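Glyco_hydro_cc domain-containing protein (PDB 6UAV) hydrolyses beta-1,3-glucan internally, as an endo-beta-1,3-glucanase of glycoside hydrolase family 128 (subgroup II) built on a TIM-barrel catalytic core. Local coordinates at residues A[11-15]-A[36-42]; A[186-190]-A[234-238]; A[98-103]-A[139-143]. All coordinates share one frame; numbering follows the deposited sequence.

Contact 1 (A[11-15]-A[36-42])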
loop_
_atom_site.group_PDB
_atom_site.type_symbol
_atom_site.label_atom_id
_atom_site.label_comp_id
_atom_site.label_asym_id
_atom_site.label_seq_id
_atom_site.Cartn_x
_atom_site.Cartn_y
_atom_site.Cartn_z
ATOM N N ASP A 11 9.408 -4.536 4.801
ATOM C CA ASP A 11 10.328 -5.415 4.045
ATOM C C ASP A 11 10.586 -6.676 4.884
ATOM O O ASP A 11 11.686 -6.845 5.444
ATOM C CB ASP A 11 11.599 -4.668 3.667
ATOM C CG ASP A 11 12.460 -5.429 2.684
ATOM O OD1 ASP A 11 11.919 -6.313 1.968
ATOM O OD2 ASP A 11 13.622 -5.037 2.554
ATOM N N VAL A 12 9.631 -7.609 4.859
ATOM C CA VAL A 12 9.773 -8.869 5.630
ATOM C C VAL A 12 11.024 -9.586 5.100
ATOM O O VAL A 12 11.130 -9.810 3.856
ATOM C CB VAL A 12 8.547 -9.750 5.466
ATOM C CG1 VAL A 12 8.764 -11.056 6.181
ATOM C CG2 VAL A 12 7.293 -9.057 5.956
ATOM N N ALA A 13 11.972 -9.897 5.993
ATOM C CA ALA A 13 13.278 -10.520 5.636
ATOM C C ALA A 13 13.367 -11.953 6.202
ATOM O O ALA A 13 13.812 -12.915 5.493
ATOM C CB ALA A 13 14.390 -9.623 6.092
ATOM N N SER A 14 12.706 -12.200 7.304
ATOM C CA SER A 14 12.919 -13.418 8.097
ATOM C C SER A 14 11.749 -14.356 7.889
ATOM O O SER A 14 10.633 -13.965 8.166
ATOM C CB SER A 14 13.046 -13.067 9.515
ATOM O OG SER A 14 13.148 -14.250 10.292
ATOM N N PRO A 15 12.010 -15.622 7.524
ATOM C CA PRO A 15 10.967 -16.648 7.540
ATOM C C PRO A 15 10.290 -16.726 8.916
ATOM O O PRO A 15 9.100 -16.901 8.980
ATOM C CB PRO A 15 11.693 -17.951 7.184
ATOM C CG PRO A 15 12.893 -17.469 6.427
ATOM C CD PRO A 15 13.321 -16.162 7.074
ATOM N N HIS A 36 12.662 -9.204 -0.238
ATOM C CA HIS A 36 14.001 -9.205 0.381
ATOM C C HIS A 36 14.792 -10.443 -0.071
ATOM O O HIS A 36 14.217 -11.536 -0.182
ATOM C CB HIS A 36 13.895 -9.213 1.893
ATOM C CG HIS A 36 15.183 -8.886 2.565
ATOM N ND1 HIS A 36 16.200 -9.786 2.692
ATOM C CD2 HIS A 36 15.620 -7.721 3.106
ATOM C CE1 HIS A 36 17.211 -9.193 3.326
ATOM N NE2 HIS A 36 16.848 -7.938 3.651
ATOM N N ASP A 37 16.079 -10.283 -0.323
ATOM C CA ASP A 37 16.916 -11.364 -0.904
ATOM C C ASP A 37 16.962 -12.583 0.025
ATOM O O ASP A 37 17.141 -13.708 -0.501
ATOM C CB ASP A 37 18.338 -10.885 -1.241
ATOM C CG ASP A 37 18.427 -10.092 -2.552
ATOM O OD1 ASP A 37 17.481 -10.186 -3.400
ATOM O OD2 ASP A 37 19.409 -9.305 -2.686
ATOM N N ARG A 38 16.770 -12.392 1.326
ATOM C CA ARG A 38 16.788 -13.509 2.312
ATOM C C ARG A 38 15.691 -14.517 1.949
ATOM O O ARG A 38 15.900 -15.740 2.196
ATOM C CB ARG A 38 16.698 -12.946 3.725
ATOM C CG ARG A 38 16.876 -14.020 4.784
ATOM C CD ARG A 38 16.869 -13.400 6.171
ATOM N NE ARG A 38 16.919 -14.404 7.231
ATOM C CZ ARG A 38 16.726 -14.157 8.529
ATOM N NH1 ARG A 38 16.788 -15.146 9.411
ATOM N NH2 ARG A 38 16.509 -12.921 8.928
ATOM N N LEU A 39 14.612 -14.081 1.268
ATOM C CA LEU A 39 13.458 -15.012 1.034
ATOM C C LEU A 39 13.559 -15.714 -0.312
ATOM O O LEU A 39 12.630 -16.479 -0.658
ATOM C CB LEU A 39 12.163 -14.206 1.122
ATOM C CG LEU A 39 11.779 -13.714 2.509
ATOM C CD1 LEU A 39 10.547 -12.828 2.447
ATOM C CD2 LEU A 39 11.462 -14.857 3.430
ATOM N N ALA A 40 14.634 -15.506 -1.091
ATOM C CA ALA A 40 14.695 -15.963 -2.495
ATOM C C ALA A 40 14.511 -17.478 -2.623
ATOM O O ALA A 40 14.001 -17.924 -3.663
ATOM C CB ALA A 40 16.023 -15.577 -3.118
ATOM N N ALA A 41 15.052 -18.260 -1.706
ATOM C CA ALA A 41 15.039 -19.750 -1.780
ATOM C C ALA A 41 14.052 -20.351 -0.772
ATOM O O ALA A 41 14.244 -21.537 -0.363
ATOM C CB ALA A 41 16.426 -20.279 -1.564
ATOM N N TYR A 42 12.965 -19.620 -0.526
ATOM C CA TYR A 42 11.873 -20.097 0.365
ATOM C C TYR A 42 10.542 -20.045 -0.395
ATOM O O TYR A 42 10.172 -19.055 -0.975
ATOM C CB TYR A 42 11.784 -19.271 1.646
ATOM C CG TYR A 42 12.932 -19.423 2.607
ATOM C CD1 TYR A 42 12.988 -20.468 3.523
ATOM C CD2 TYR A 42 13.978 -18.508 2.594
ATOM C CE1 TYR A 42 14.024 -20.583 4.424
ATOM C CE2 TYR A 42 15.020 -18.611 3.495
ATOM C CZ TYR A 42 15.020 -19.632 4.414
ATOM O OH TYR A 42 16.004 -19.758 5.343
HETATM O O HOH W 1 10.416 -8.586 1.672
#
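D11 meets H36 through its carboxylate, OD2 lying 3.4 Å from H36 CD2 at the imidazole edge, with the carboxylate and ring planes turned 45° apart. Its other oxygen, OD1, accepts a hydrogen bond from a water and another from N30 ND2. That water ties the two loops together: it donates to D11 OD1 and to V12 O and accepts from H36 N. V12 takes part mainly through this carbonyl, which also touches L39 CD1, while its side chain joins that of L39 against W28 and L18. Next, A13 places CB squarely over one face of the H36 imidazole, 3.6 Å from the ring centroid, a CH-pi contact. The ring is braced from its own loop, because H36 ND1 accepts a hydrogen bond from R38 N, 3.0 Å long, nearly straight (168°) and close to the ring plane. A13 O is buried against the aliphatic part of R38, with CD at 3.2 Å. With CG anti to the backbone N (chi1 -173°) and the chain extended to NE, R38 passes A13 O and brings one guanidinium face against S14 CB, 3.5 Å from NH2. P15, opening helix 15-22, sets CG over one face of the Y42 ring, 3.7 Å from its centroid. S14 is the N-cap, and E243 binds both S14 OG and, in a salt bridge, R38 NH1. The example illustrates how neighbouring beta-alpha loops can be joined by CH-pi packing and one shared water; A13 O, buried without a polar partner, is a local cost, while E243 probably neutralises the arginine.

Contact 2 (A[186-190]-A[234-238])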
loop_
_atom_site.group_PDB
_atom_site.type_symbol
_atom_site.label_atom_id
_atom_site.label_comp_id
_atom_site.label_asym_id
_atom_site.label_seq_id
_atom_site.Cartn_x
_atom_site.Cartn_y
_atom_site.Cartn_z
ATOM N N ALA A 186 -2.139 3.744 9.760
ATOM C CA ALA A 186 -1.973 3.688 11.225
ATOM C C ALA A 186 -2.540 5.010 11.697
ATOM O O ALA A 186 -2.738 5.908 10.832
ATOM C CB ALA A 186 -0.504 3.529 11.533
ATOM N N ASN A 187 -2.735 5.219 12.993
ATOM C CA ASN A 187 -3.045 6.590 13.432
ATOM C C ASN A 187 -1.883 7.202 14.204
ATOM O O ASN A 187 -1.589 6.746 15.308
ATOM C CB ASN A 187 -4.320 6.632 14.267
ATOM C CG ASN A 187 -4.895 8.033 14.357
ATOM O OD1 ASN A 187 -4.144 9.029 14.386
ATOM N ND2 ASN A 187 -6.225 8.102 14.355
ATOM N N TRP A 188 -1.274 8.231 13.625
ATOM C CA TRP A 188 -0.112 8.956 14.175
ATOM C C TRP A 188 -0.503 10.365 14.576
ATOM O O TRP A 188 0.381 11.226 14.708
ATOM C CB TRP A 188 1.012 8.941 13.136
ATOM C CG TRP A 188 1.660 7.600 12.953
ATOM C CD1 TRP A 188 1.216 6.361 13.337
ATOM C CD2 TRP A 188 2.883 7.377 12.233
ATOM N NE1 TRP A 188 2.113 5.388 12.945
ATOM C CE2 TRP A 188 3.162 5.997 12.293
ATOM C CE3 TRP A 188 3.791 8.243 11.607
ATOM C CZ2 TRP A 188 4.280 5.448 11.651
ATOM C CZ3 TRP A 188 4.938 7.707 11.051
ATOM C CH2 TRP A 188 5.168 6.333 11.068
ATOM N N HIS A 189 -1.776 10.618 14.889
ATOM C CA HIS A 189 -2.161 11.957 15.402
ATOM C C HIS A 189 -1.276 12.333 16.595
ATOM O O HIS A 189 -1.124 11.536 17.501
ATOM C CB HIS A 189 -3.619 11.974 15.836
ATOM C CG HIS A 189 -4.214 13.321 15.924
ATOM N ND1 HIS A 189 -4.822 13.868 14.804
ATOM C CD2 HIS A 189 -4.343 14.198 16.950
ATOM C CE1 HIS A 189 -5.386 15.015 15.157
ATOM N NE2 HIS A 189 -5.075 15.280 16.485
ATOM N N THR A 190 -0.699 13.522 16.561
ATOM C CA THR A 190 0.320 13.982 17.521
ATOM C C THR A 190 -0.131 15.262 18.251
ATOM O O THR A 190 0.263 15.502 19.439
ATOM C CB THR A 190 1.643 14.171 16.766
ATOM O OG1 THR A 190 2.035 12.858 16.354
ATOM C CG2 THR A 190 2.710 14.816 17.624
ATOM N N PRO A 234 6.794 6.120 18.706
ATOM C CA PRO A 234 6.007 6.933 19.653
ATOM C C PRO A 234 4.497 6.666 19.621
ATOM O O PRO A 234 3.851 6.940 20.616
ATOM C CB PRO A 234 6.298 8.379 19.211
ATOM C CG PRO A 234 6.689 8.249 17.768
ATOM C CD PRO A 234 7.498 6.963 17.736
ATOM N N HIS A 235 3.967 6.110 18.534
ATOM C CA HIS A 235 2.531 5.776 18.409
ATOM C C HIS A 235 2.302 4.287 18.652
ATOM O O HIS A 235 1.237 3.810 18.421
ATOM C CB HIS A 235 2.004 6.309 17.062
ATOM C CG HIS A 235 2.227 7.780 16.927
ATOM N ND1 HIS A 235 1.685 8.721 17.780
ATOM C CD2 HIS A 235 3.022 8.445 16.060
ATOM C CE1 HIS A 235 2.133 9.933 17.427
ATOM N NE2 HIS A 235 2.930 9.770 16.354
ATOM N N PHE A 236 3.337 3.523 18.960
ATOM C CA PHE A 236 3.171 2.065 19.188
ATOM C C PHE A 236 2.630 1.390 17.930
ATOM O O PHE A 236 1.724 0.607 18.053
ATOM C CB PHE A 236 2.235 1.855 20.374
ATOM C CG PHE A 236 2.724 2.484 21.650
ATOM C CD1 PHE A 236 2.483 3.817 21.937
ATOM C CD2 PHE A 236 3.480 1.735 22.534
ATOM C CE1 PHE A 236 2.968 4.394 23.111
ATOM C CE2 PHE A 236 3.952 2.323 23.696
ATOM C CZ PHE A 236 3.690 3.649 23.978
ATOM N N SER A 237 3.227 1.661 16.770
ATOM C CA SER A 237 2.792 1.201 15.427
ATOM C C SER A 237 3.403 -0.157 15.023
ATOM O O SER A 237 2.893 -0.770 14.085
ATOM C CB SER A 237 3.112 2.292 14.400
ATOM O OG SER A 237 2.123 2.331 13.387
ATOM N N SER A 238 4.392 -0.665 15.750
ATOM C CA SER A 238 5.091 -1.940 15.388
ATOM C C SER A 238 4.226 -3.191 15.649
ATOM O O SER A 238 3.682 -3.355 16.773
ATOM C CB SER A 238 6.434 -2.076 16.102
ATOM O OG SER A 238 7.333 -1.038 15.702
#
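W188 and H235 supply the aromatic part of this contact, an offset stack between the five-membered ring of the indole and the imidazole, with centroids 4.8 Å apart and planes inclined by 25°. The overlap is partial: H235 CD2 sits over one face of the indole, 3.5 Å from W188 CG, toward the rim. The same imidazole covers the backbone of its partner, W188 CA standing 3.7 Å from the H235 ring centroid in a CH-pi contact. With CG anti to the carbonyl carbon (chi1 -71°), W188 directs its indole N-H at the next residue but one after H235.

A hydrogen bond crosses from W188 NE1 to S237 OG, 3.1 Å long, almost straight at 171° and lying in the indole plane. S237 OG is also bonded to F226 O, and A186 CB packs against it at 3.4 Å. Within the loop 186-190, N187 OD1 accepts from H189 N at 2.9 Å, forming an Asx turn, and T190 OG1 donates to W188 O at 2.8 Å. T190 OG1 also lies 3.1 Å from H235 CE1, at the imidazole edge.

The loops after strands 180-185 and 220-225 of the TIM barrel thus exemplify complementary restraints: the imidazole lies on the indole face and W188 CA, the in-plane NE1 bond restrains the rotation of the indole, and I197 O, bonded to H235 ND1, anchors the imidazole.

Contact 3 (A[98-103]-A[139-143])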
loop_
_atom_site.group_PDB
_atom_site.type_symbol
_atom_site.label_atom_id
_atom_site.label_comp_id
_atom_site.label_asym_id
_atom_site.label_seq_id
_atom_site.Cartn_x
_atom_site.Cartn_y
_atom_site.Cartn_z
ATOM N N ALA A 98 4.172 11.640 -14.197
ATOM C CA ALA A 98 3.477 10.358 -14.024
ATOM C C ALA A 98 2.785 9.977 -15.321
ATOM O O ALA A 98 2.794 8.793 -15.697
ATOM C CB ALA A 98 2.544 10.395 -12.825
ATOM N N ALA A 99 2.150 10.935 -16.002
ATOM C CA ALA A 99 1.546 10.669 -17.314
ATOM C C ALA A 99 2.620 10.113 -18.268
ATOM O O ALA A 99 2.300 9.201 -19.010
ATOM C CB ALA A 99 0.861 11.916 -17.882
ATOM N N GLN A 100 3.825 10.693 -18.273
ATOM C CA GLN A 100 4.911 10.227 -19.177
ATOM C C GLN A 100 5.277 8.757 -18.869
ATOM O O GLN A 100 5.533 7.957 -19.821
ATOM C CB GLN A 100 6.131 11.155 -19.066
ATOM C CG GLN A 100 7.320 10.780 -19.955
ATOM C CD GLN A 100 8.268 11.954 -20.127
ATOM O OE1 GLN A 100 8.189 12.961 -19.448
ATOM N NE2 GLN A 100 9.216 11.864 -21.021
ATOM N N LEU A 101 5.353 8.366 -17.609
ATOM C CA LEU A 101 5.669 6.968 -17.202
ATOM C C LEU A 101 4.533 6.032 -17.611
ATOM O O LEU A 101 4.772 4.856 -17.847
ATOM C CB LEU A 101 5.936 6.925 -15.694
ATOM C CG LEU A 101 6.229 5.551 -15.096
ATOM C CD1 LEU A 101 7.489 4.963 -15.687
ATOM C CD2 LEU A 101 6.326 5.613 -13.592
ATOM N N TRP A 102 3.304 6.500 -17.560
ATOM C CA TRP A 102 2.146 5.580 -17.450
ATOM C C TRP A 102 2.109 4.568 -18.574
ATOM O O TRP A 102 1.800 3.391 -18.325
ATOM C CB TRP A 102 0.823 6.371 -17.314
ATOM C CG TRP A 102 -0.196 5.591 -16.540
ATOM C CD1 TRP A 102 -1.279 4.870 -16.993
ATOM C CD2 TRP A 102 -0.143 5.371 -15.130
ATOM N NE1 TRP A 102 -1.900 4.270 -15.934
ATOM C CE2 TRP A 102 -1.228 4.532 -14.793
ATOM C CE3 TRP A 102 0.717 5.786 -14.113
ATOM C CZ2 TRP A 102 -1.499 4.135 -13.481
ATOM C CZ3 TRP A 102 0.411 5.428 -12.808
ATOM C CH2 TRP A 102 -0.678 4.626 -12.508
ATOM N N PRO A 103 2.358 4.940 -19.852
ATOM C CA PRO A 103 2.279 3.951 -20.949
ATOM C C PRO A 103 3.217 2.745 -20.725
ATOM O O PRO A 103 2.876 1.636 -21.157
ATOM C CB PRO A 103 2.626 4.757 -22.210
ATOM C CG PRO A 103 2.180 6.206 -21.830
ATOM C CD PRO A 103 2.605 6.305 -20.376
ATOM N N PHE A 139 -3.158 14.629 -13.383
ATOM C CA PHE A 139 -2.578 13.408 -13.995
ATOM C C PHE A 139 -3.544 12.861 -15.037
ATOM O O PHE A 139 -3.106 12.580 -16.186
ATOM C CB PHE A 139 -2.325 12.388 -12.869
ATOM C CG PHE A 139 -2.110 10.984 -13.325
ATOM C CD1 PHE A 139 -1.024 10.647 -14.114
ATOM C CD2 PHE A 139 -3.045 10.016 -13.019
ATOM C CE1 PHE A 139 -0.868 9.349 -14.559
ATOM C CE2 PHE A 139 -2.889 8.710 -13.459
ATOM C CZ PHE A 139 -1.781 8.379 -14.217
ATOM N N TYR A 140 -4.826 12.781 -14.717
ATOM C CA TYR A 140 -5.845 12.346 -15.698
ATOM C C TYR A 140 -5.846 13.287 -16.922
ATOM O O TYR A 140 -5.816 12.839 -18.067
ATOM C CB TYR A 140 -7.235 12.346 -15.061
ATOM C CG TYR A 140 -7.720 11.023 -14.521
ATOM C CD1 TYR A 140 -7.313 10.598 -13.257
ATOM C CD2 TYR A 140 -8.621 10.243 -15.216
ATOM C CE1 TYR A 140 -7.803 9.443 -12.687
ATOM C CE2 TYR A 140 -9.111 9.074 -14.662
ATOM C CZ TYR A 140 -8.701 8.692 -13.401
ATOM O OH TYR A 140 -9.152 7.545 -12.840
ATOM N N ALA A 141 -5.774 14.598 -16.707
ATOM C CA ALA A 141 -5.824 15.574 -17.817
ATOM C C ALA A 141 -4.544 15.458 -18.669
ATOM O O ALA A 141 -4.646 15.619 -19.884
ATOM C CB ALA A 141 -6.015 16.947 -17.231
ATOM N N ALA A 142 -3.389 15.203 -18.031
ATOM C CA ALA A 142 -2.093 15.100 -18.736
ATOM C C ALA A 142 -2.120 13.837 -19.590
ATOM O O ALA A 142 -1.755 13.858 -20.776
ATOM C CB ALA A 142 -0.956 15.070 -17.775
ATOM N N TYR A 143 -2.512 12.723 -18.996
ATOM C CA TYR A 143 -2.560 11.444 -19.738
ATOM C C TYR A 143 -3.544 11.591 -20.902
ATOM O O TYR A 143 -3.222 11.258 -22.066
ATOM C CB TYR A 143 -2.916 10.279 -18.823
ATOM C CG TYR A 143 -2.818 8.998 -19.606
ATOM C CD1 TYR A 143 -3.845 8.595 -20.414
ATOM C CD2 TYR A 143 -1.670 8.210 -19.597
ATOM C CE1 TYR A 143 -3.778 7.430 -21.159
ATOM C CE2 TYR A 143 -1.565 7.062 -20.362
ATOM C CZ TYR A 143 -2.635 6.645 -21.125
ATOM O OH TYR A 143 -2.581 5.552 -21.945
#
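W102 offers one face of its indole to the edge of F139, whose CZ stands 3.5 Å from W102 CD2, toward the rim of the indole. This is an edge-to-face (T-shaped) pair: the six-membered ring of W102 and the F139 ring have centroids 5.0 Å apart and planes at 68°. Farther along the rim of F139, A99 N lies near the ring plane, 3.7 Å from CE1, and A98 CB touches CD1. The indole in turn presents an edge to the face of Y143, in an offset version of the same geometry, planes at 84°. Y143 also receives W102 CB, 3.8 Å from its CD2, and P103 CG lies 4.1 Å from Y143 CE2, the two side chains running in opposite directions. F139 and Y143 both hold CG anti to their backbone N, which carries the two rings, one helical turn apart, toward helix 95-112.

At A99 the backbones come close, its CA 4.8 Å from Y143 CA. The small side chain of A99 fits against A142 and Y143, CB packing 3.6 Å from A142 CB and equally near Y143 N. The short helical segments cross at -59°, with their axes 9.0 Å apart at closest approach.

The polar atoms of the aromatics are engaged beyond the pair, W102 NE1 with Q153 O and Y143 OH with E106 and R150. The interface illustrates how successive outer helices of a barrel can rest on apolar contact: ring edges meet ring faces, small alanines allow the close approach, and the indole also reaches inward to L116 and P119 of strand 115-121.

In the fold
The three contacts sit around one eight-stranded parallel barrel and share no segment. Along the chain contact 1 closes first, then contact 3, then contact 2. Contact 1 joins the loops after strands 6-9 and 27-29, contact 2 those after strands 180-185 and 220-225, so both link neighbouring strands on the loop side that follows the strands, the side that carries the active site in TIM barrels. Contact 3 instead pairs helices 95-112 and 132-146 on the outer layer. Contacts 1 and 2 have centres about 26 Å apart; the centre of contact 3 is about 34 Å from either, across the chain's centre from contact 2. Each contact thus illustrates the joining of successive barrel units at a separate place.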